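Local coordinates for protein Bm4233, isoform b (Brugia malayi, PDB 6ANY) that belongs to the CAP superfamily as a venom allergen-like protein, is a vaccine candidate for lymphatic filariasis, and probably binds sterols and other lipids, at residues I16-G30 against M40-S52. Numbering follows the deposited sequence.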
loop_
_atom_site.group_PDB
_atom_site.type_symbol
_atom_site.label_atom_id
_atom_site.label_comp_id
_atom_site.label_asym_id
_atom_site.label_seq_id
_atom_site.Cartn_x
_atom_site.Cartn_y
_atom_site.Cartn_z
ATOM N N ILE A 16 4.814 8.379 2.517
ATOM C CA ILE A 16 3.939 7.287 2.116
ATOM C C ILE A 16 4.784 6.054 1.858
ATOM O O ILE A 16 4.450 4.977 2.355
ATOM C CB ILE A 16 3.170 7.620 0.855
ATOM C CG1 ILE A 16 2.031 8.540 1.217
ATOM C CG2 ILE A 16 2.679 6.337 0.145
ATOM C CD1 ILE A 16 1.442 9.271 0.030
ATOM N N VAL A 17 5.899 6.243 1.138
ATOM C CA VAL A 17 6.764 5.116 0.764
ATOM C C VAL A 17 7.462 4.503 1.980
ATOM O O VAL A 17 7.529 3.284 2.114
ATOM C CB VAL A 17 7.810 5.559 -0.308
ATOM C CG1 VAL A 17 8.883 4.526 -0.478
ATOM C CG2 VAL A 17 7.128 5.743 -1.642
ATOM N N ARG A 18 7.990 5.357 2.842
ATOM C CA ARG A 18 8.691 4.975 4.014
ATOM C C ARG A 18 7.773 4.239 4.956
ATOM O O ARG A 18 8.166 3.134 5.424
ATOM C CB ARG A 18 9.299 6.200 4.746
ATOM C CG ARG A 18 10.481 6.740 3.972
ATOM C CD ARG A 18 10.865 8.155 4.311
ATOM N NE ARG A 18 11.926 8.663 3.399
ATOM C CZ ARG A 18 12.441 9.905 3.422
ATOM N NH1 ARG A 18 12.045 10.844 4.319
ATOM N NH2 ARG A 18 13.360 10.212 2.530
ATOM N N GLN A 19 6.550 4.750 5.158
ATOM C CA GLN A 19 5.562 4.024 5.982
ATOM C C GLN A 19 5.194 2.632 5.428
ATOM O O GLN A 19 5.184 1.649 6.162
ATOM C CB GLN A 19 4.254 4.839 6.224
ATOM C CG GLN A 19 3.168 4.062 6.960
ATOM C CD GLN A 19 1.813 4.766 6.951
ATOM O OE1 GLN A 19 1.262 5.030 5.869
ATOM N NE2 GLN A 19 1.272 5.070 8.130
ATOM N N ASN A 20 4.853 2.566 4.161
ATOM C CA ASN A 20 4.405 1.295 3.560
ATOM C C ASN A 20 5.560 0.267 3.577
ATOM O O ASN A 20 5.322 -0.877 3.838
ATOM C CB ASN A 20 3.886 1.531 2.140
ATOM C CG ASN A 20 2.916 0.438 1.661
ATOM O OD1 ASN A 20 2.110 0.726 0.747
ATOM N ND2 ASN A 20 3.028 -0.835 2.196
ATOM N N ASN A 21 6.804 0.719 3.417
ATOM C CA ASN A 21 7.958 -0.163 3.408
ATOM C C ASN A 21 8.286 -0.578 4.823
ATOM O O ASN A 21 8.706 -1.708 5.060
ATOM C CB ASN A 21 9.180 0.468 2.789
ATOM C CG ASN A 21 9.173 0.443 1.313
ATOM O OD1 ASN A 21 8.575 -0.470 0.681
ATOM N ND2 ASN A 21 9.777 1.464 0.719
ATOM N N LYS A 22 8.146 0.326 5.770
ATOM C CA LYS A 22 8.255 -0.058 7.191
ATOM C C LYS A 22 7.246 -1.153 7.592
ATOM O O LYS A 22 7.613 -2.155 8.240
ATOM C CB LYS A 22 8.066 1.140 8.102
ATOM C CG LYS A 22 8.010 0.778 9.580
ATOM C CD LYS A 22 8.101 2.065 10.406
ATOM C CE LYS A 22 7.980 1.859 11.919
ATOM N NZ LYS A 22 8.658 2.940 12.691
ATOM N N PHE A 23 5.988 -0.961 7.190
ATOM C CA PHE A 23 4.983 -1.982 7.396
ATOM C C PHE A 23 5.414 -3.315 6.832
ATOM O O PHE A 23 5.279 -4.330 7.495
ATOM C CB PHE A 23 3.624 -1.577 6.805
ATOM C CG PHE A 23 2.871 -0.540 7.617
ATOM C CD1 PHE A 23 3.010 -0.453 8.989
ATOM C CD2 PHE A 23 1.989 0.310 7.000
ATOM C CE1 PHE A 23 2.296 0.494 9.729
ATOM C CE2 PHE A 23 1.262 1.261 7.711
ATOM C CZ PHE A 23 1.393 1.343 9.080
ATOM N N ARG A 24 5.890 -3.293 5.596
ATOM C CA ARG A 24 6.277 -4.499 4.911
ATOM C C ARG A 24 7.393 -5.199 5.610
ATOM O O ARG A 24 7.335 -6.402 5.804
ATOM C CB ARG A 24 6.644 -4.178 3.474
ATOM C CG ARG A 24 5.402 -4.082 2.605
ATOM C CD ARG A 24 5.639 -3.232 1.381
ATOM N NE ARG A 24 6.196 -3.975 0.254
ATOM C CZ ARG A 24 5.505 -4.674 -0.645
ATOM N NH1 ARG A 24 4.173 -4.695 -0.623
ATOM N NH2 ARG A 24 6.160 -5.265 -1.659
ATOM N N SER A 25 8.408 -4.445 6.023
ATOM C CA SER A 25 9.540 -5.005 6.764
ATOM C C SER A 25 9.126 -5.585 8.114
ATOM O O SER A 25 9.487 -6.734 8.465
ATOM C CB SER A 25 10.623 -3.939 6.911
ATOM O OG SER A 25 11.623 -4.408 7.746
ATOM N N LEU A 26 8.346 -4.835 8.882
ATOM C CA LEU A 26 7.811 -5.356 10.167
ATOM C C LEU A 26 7.047 -6.626 9.946
ATOM O O LEU A 26 7.211 -7.575 10.688
ATOM C CB LEU A 26 6.910 -4.351 10.862
ATOM C CG LEU A 26 7.617 -3.141 11.481
ATOM C CD1 LEU A 26 6.588 -2.191 12.017
ATOM C CD2 LEU A 26 8.561 -3.479 12.635
ATOM N N LEU A 27 6.257 -6.684 8.874
ATOM C CA LEU A 27 5.496 -7.880 8.568
ATOM C C LEU A 27 6.376 -9.086 8.259
ATOM O O LEU A 27 6.104 -10.189 8.784
ATOM C CB LEU A 27 4.619 -7.642 7.338
ATOM C CG LEU A 27 3.660 -8.705 6.914
ATOM C CD1 LEU A 27 2.644 -9.049 8.029
ATOM C CD2 LEU A 27 3.001 -8.289 5.626
ATOM N N ILE A 28 7.357 -8.936 7.350
ATOM C CA ILE A 28 8.231 -10.106 6.986
ATOM C C ILE A 28 9.225 -10.517 8.108
ATOM O O ILE A 28 9.726 -11.622 8.099
ATOM C CB ILE A 28 8.990 -9.920 5.684
ATOM C CG1 ILE A 28 9.872 -8.698 5.744
ATOM C CG2 ILE A 28 8.027 -9.855 4.489
ATOM C CD1 ILE A 28 10.758 -8.610 4.545
ATOM N N HIS A 29 9.408 -9.650 9.106
ATOM C CA HIS A 29 10.158 -9.969 10.286
ATOM C C HIS A 29 9.318 -10.597 11.404
ATOM O O HIS A 29 9.861 -10.858 12.452
ATOM C CB HIS A 29 10.878 -8.749 10.819
ATOM C CG HIS A 29 12.109 -8.430 10.066
ATOM N ND1 HIS A 29 12.098 -7.725 8.880
ATOM C CD2 HIS A 29 13.395 -8.824 10.265
ATOM C CE1 HIS A 29 13.334 -7.614 8.434
ATOM N NE2 HIS A 29 14.138 -8.251 9.276
ATOM N N GLY A 30 8.062 -10.965 11.134
ATOM C CA GLY A 30 7.249 -11.661 12.118
ATOM C C GLY A 30 6.824 -10.795 13.286
ATOM O O GLY A 30 6.565 -11.341 14.355
ATOM N N MET A 40 2.105 -12.785 12.143
ATOM C CA MET A 40 2.129 -13.156 10.761
ATOM C C MET A 40 3.441 -13.812 10.457
ATOM O O MET A 40 4.410 -13.559 11.139
ATOM C CB MET A 40 1.906 -11.916 9.903
ATOM C CG MET A 40 0.456 -11.425 9.989
ATOM S SD MET A 40 -0.709 -12.432 8.999
ATOM C CE MET A 40 -0.395 -11.961 7.319
ATOM N N PRO A 41 3.475 -14.668 9.439
ATOM C CA PRO A 41 4.677 -15.490 9.212
ATOM C C PRO A 41 5.782 -14.662 8.620
ATOM O O PRO A 41 5.506 -13.728 7.895
ATOM C CB PRO A 41 4.200 -16.544 8.187
ATOM C CG PRO A 41 2.922 -16.016 7.614
ATOM C CD PRO A 41 2.318 -15.196 8.695
ATOM N N ARG A 42 7.010 -15.020 8.913
ATOM C CA ARG A 42 8.174 -14.401 8.294
ATOM C C ARG A 42 8.178 -14.611 6.797
ATOM O O ARG A 42 7.730 -15.645 6.326
ATOM C CB ARG A 42 9.491 -14.872 8.925
ATOM C CG ARG A 42 9.716 -14.279 10.313
ATOM C CD ARG A 42 10.885 -14.937 11.074
ATOM N NE ARG A 42 12.186 -14.450 10.645
ATOM C CZ ARG A 42 12.800 -13.371 11.121
ATOM N NH1 ARG A 42 12.221 -12.634 12.049
ATOM N NH2 ARG A 42 14.012 -13.034 10.677
ATOM N N GLY A 43 8.615 -13.580 6.070
ATOM C CA GLY A 43 8.573 -13.531 4.638
ATOM C C GLY A 43 9.885 -13.243 3.942
ATOM O O GLY A 43 10.798 -12.669 4.558
ATOM N N LYS A 44 9.986 -13.710 2.684
ATOM C CA LYS A 44 11.148 -13.464 1.826
ATOM C C LYS A 44 10.661 -12.922 0.524
ATOM O O LYS A 44 9.438 -12.961 0.206
ATOM C CB LYS A 44 11.985 -14.718 1.615
ATOM C CG LYS A 44 11.328 -15.757 0.711
ATOM C CD LYS A 44 12.179 -16.995 0.611
ATOM C CE LYS A 44 11.964 -17.665 -0.722
ATOM N NZ LYS A 44 12.340 -19.121 -0.590
ATOM N N ASN A 45 11.585 -12.354 -0.217
ATOM C CA ASN A 45 11.285 -11.699 -1.494
ATOM C C ASN A 45 10.155 -10.617 -1.448
ATOM O O ASN A 45 9.435 -10.427 -2.410
ATOM C CB ASN A 45 11.011 -12.725 -2.581
ATOM C CG ASN A 45 12.257 -13.476 -2.996
ATOM O OD1 ASN A 45 13.326 -12.923 -3.056
ATOM N ND2 ASN A 45 12.100 -14.748 -3.269
ATOM N N MET A 46 10.015 -9.914 -0.333
ATOM C CA MET A 46 9.027 -8.826 -0.246
ATOM C C MET A 46 9.733 -7.615 -0.859
ATOM O O MET A 46 10.732 -7.156 -0.340
ATOM C CB MET A 46 8.620 -8.592 1.200
ATOM C CG MET A 46 7.832 -7.323 1.488
ATOM S SD MET A 46 6.103 -7.589 1.045
ATOM C CE MET A 46 5.528 -8.480 2.419
ATOM N N LEU A 47 9.208 -7.124 -1.985
ATOM C CA LEU A 47 9.847 -6.017 -2.713
ATOM C C LEU A 47 9.749 -4.669 -1.995
ATOM O O LEU A 47 8.721 -4.355 -1.358
ATOM C CB LEU A 47 9.277 -5.902 -4.139
ATOM C CG LEU A 47 9.508 -7.145 -5.009
ATOM C CD1 LEU A 47 8.852 -7.036 -6.375
ATOM C CD2 LEU A 47 11.019 -7.493 -5.117
ATOM N N LEU A 48 10.808 -3.871 -2.124
ATOM C CA LEU A 48 10.835 -2.547 -1.578
ATOM C C LEU A 48 10.064 -1.582 -2.534
ATOM O O LEU A 48 10.401 -1.410 -3.704
ATOM C CB LEU A 48 12.257 -2.093 -1.381
ATOM C CG LEU A 48 12.482 -0.852 -0.504
ATOM C CD1 LEU A 48 13.803 -0.897 0.247
ATOM C CD2 LEU A 48 12.544 0.393 -1.341
ATOM N N LEU A 49 9.007 -0.985 -2.025
ATOM C CA LEU A 49 8.184 -0.073 -2.853
ATOM C C LEU A 49 8.939 1.164 -3.308
ATOM O O LEU A 49 9.679 1.746 -2.563
ATOM C CB LEU A 49 6.890 0.331 -2.151
ATOM C CG LEU A 49 5.988 -0.775 -1.667
ATOM C CD1 LEU A 49 4.753 -0.171 -0.978
ATOM C CD2 LEU A 49 5.560 -1.679 -2.814
ATOM N N LYS A 50 8.781 1.515 -4.583
ATOM C CA LYS A 50 9.355 2.743 -5.141
ATOM C C LYS A 50 8.162 3.625 -5.532
ATOM O O LYS A 50 7.128 3.128 -6.017
ATOM C CB LYS A 50 10.133 2.442 -6.426
ATOM C CG LYS A 50 11.282 1.433 -6.338
ATOM C CD LYS A 50 12.434 1.997 -5.543
ATOM C CE LYS A 50 13.088 3.094 -6.353
ATOM N NZ LYS A 50 14.193 3.798 -5.654
ATOM N N TRP A 51 8.330 4.926 -5.392
ATOM C CA TRP A 51 7.404 5.891 -5.863
ATOM C C TRP A 51 7.411 5.977 -7.350
ATOM O O TRP A 51 8.491 6.127 -7.981
ATOM C CB TRP A 51 7.682 7.274 -5.276
ATOM C CG TRP A 51 6.514 8.233 -5.502
ATOM C CD1 TRP A 51 6.404 9.098 -6.506
ATOM C CD2 TRP A 51 5.286 8.353 -4.743
ATOM N NE1 TRP A 51 5.198 9.767 -6.464
ATOM C CE2 TRP A 51 4.527 9.366 -5.347
ATOM C CE3 TRP A 51 4.803 7.771 -3.574
ATOM C CZ2 TRP A 51 3.301 9.783 -4.856
ATOM C CZ3 TRP A 51 3.576 8.215 -3.087
ATOM C CH2 TRP A 51 2.846 9.208 -3.745
ATOM N N SER A 52 6.205 5.962 -7.938
ATOM C CA SER A 52 6.054 6.119 -9.405
ATOM C C SER A 52 5.156 7.368 -9.694
ATOM O O SER A 52 3.991 7.413 -9.227
ATOM C CB SER A 52 5.427 4.840 -10.002
ATOM O OG SER A 52 4.935 5.060 -11.301
#
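Arg24 reaches from the helix to the extended chain and grips the carbonyl of Leu47 side-on, NE at 3.0 Å and NH2 at 2.7 Å from Leu47 O, which lies close to the guanidinium plane. A bend at chi3 (87°) turns the group to present this edge. Its faces are sandwiched: Met46 SD sits 3.4 Å from Arg24 CZ over one, Leu49 CD2 over the other, while NH1 goes on to the carbonyls of Met138 and Trp140. Bonds at the edge and packing on both faces would restrict the rotation of this buried guanidinium. One turn earlier, the Asn21 amide pairs with both backbone polar groups of Leu49. OD1 accepts from Leu49 N at 2.8 Å, and ND2 donates to Leu49 O at 3.3 Å along an almost straight path (178°), each bond using a carbonyl lone pair. Leu49 CD1 presses against Asn20 CG at 3.3 Å; the Asn20 amide itself is tied to Met138 O. Toward the helix C-terminus, Met46, bent at chi2 and chi3, lays CE against Ile28 CG2 (3.5 Å), and Gly43 N bonds to Ile28 O. At the other end, Val17 CG2 and Ile16 CG2 meet the edge of the Trp51 ring. Gly30, with positive phi, closes the helix in a Schellman motif before 40-52 runs back antiparallel along helix 10-28, as expected for the first helix of the alpha-beta-alpha sandwich of CAP proteins.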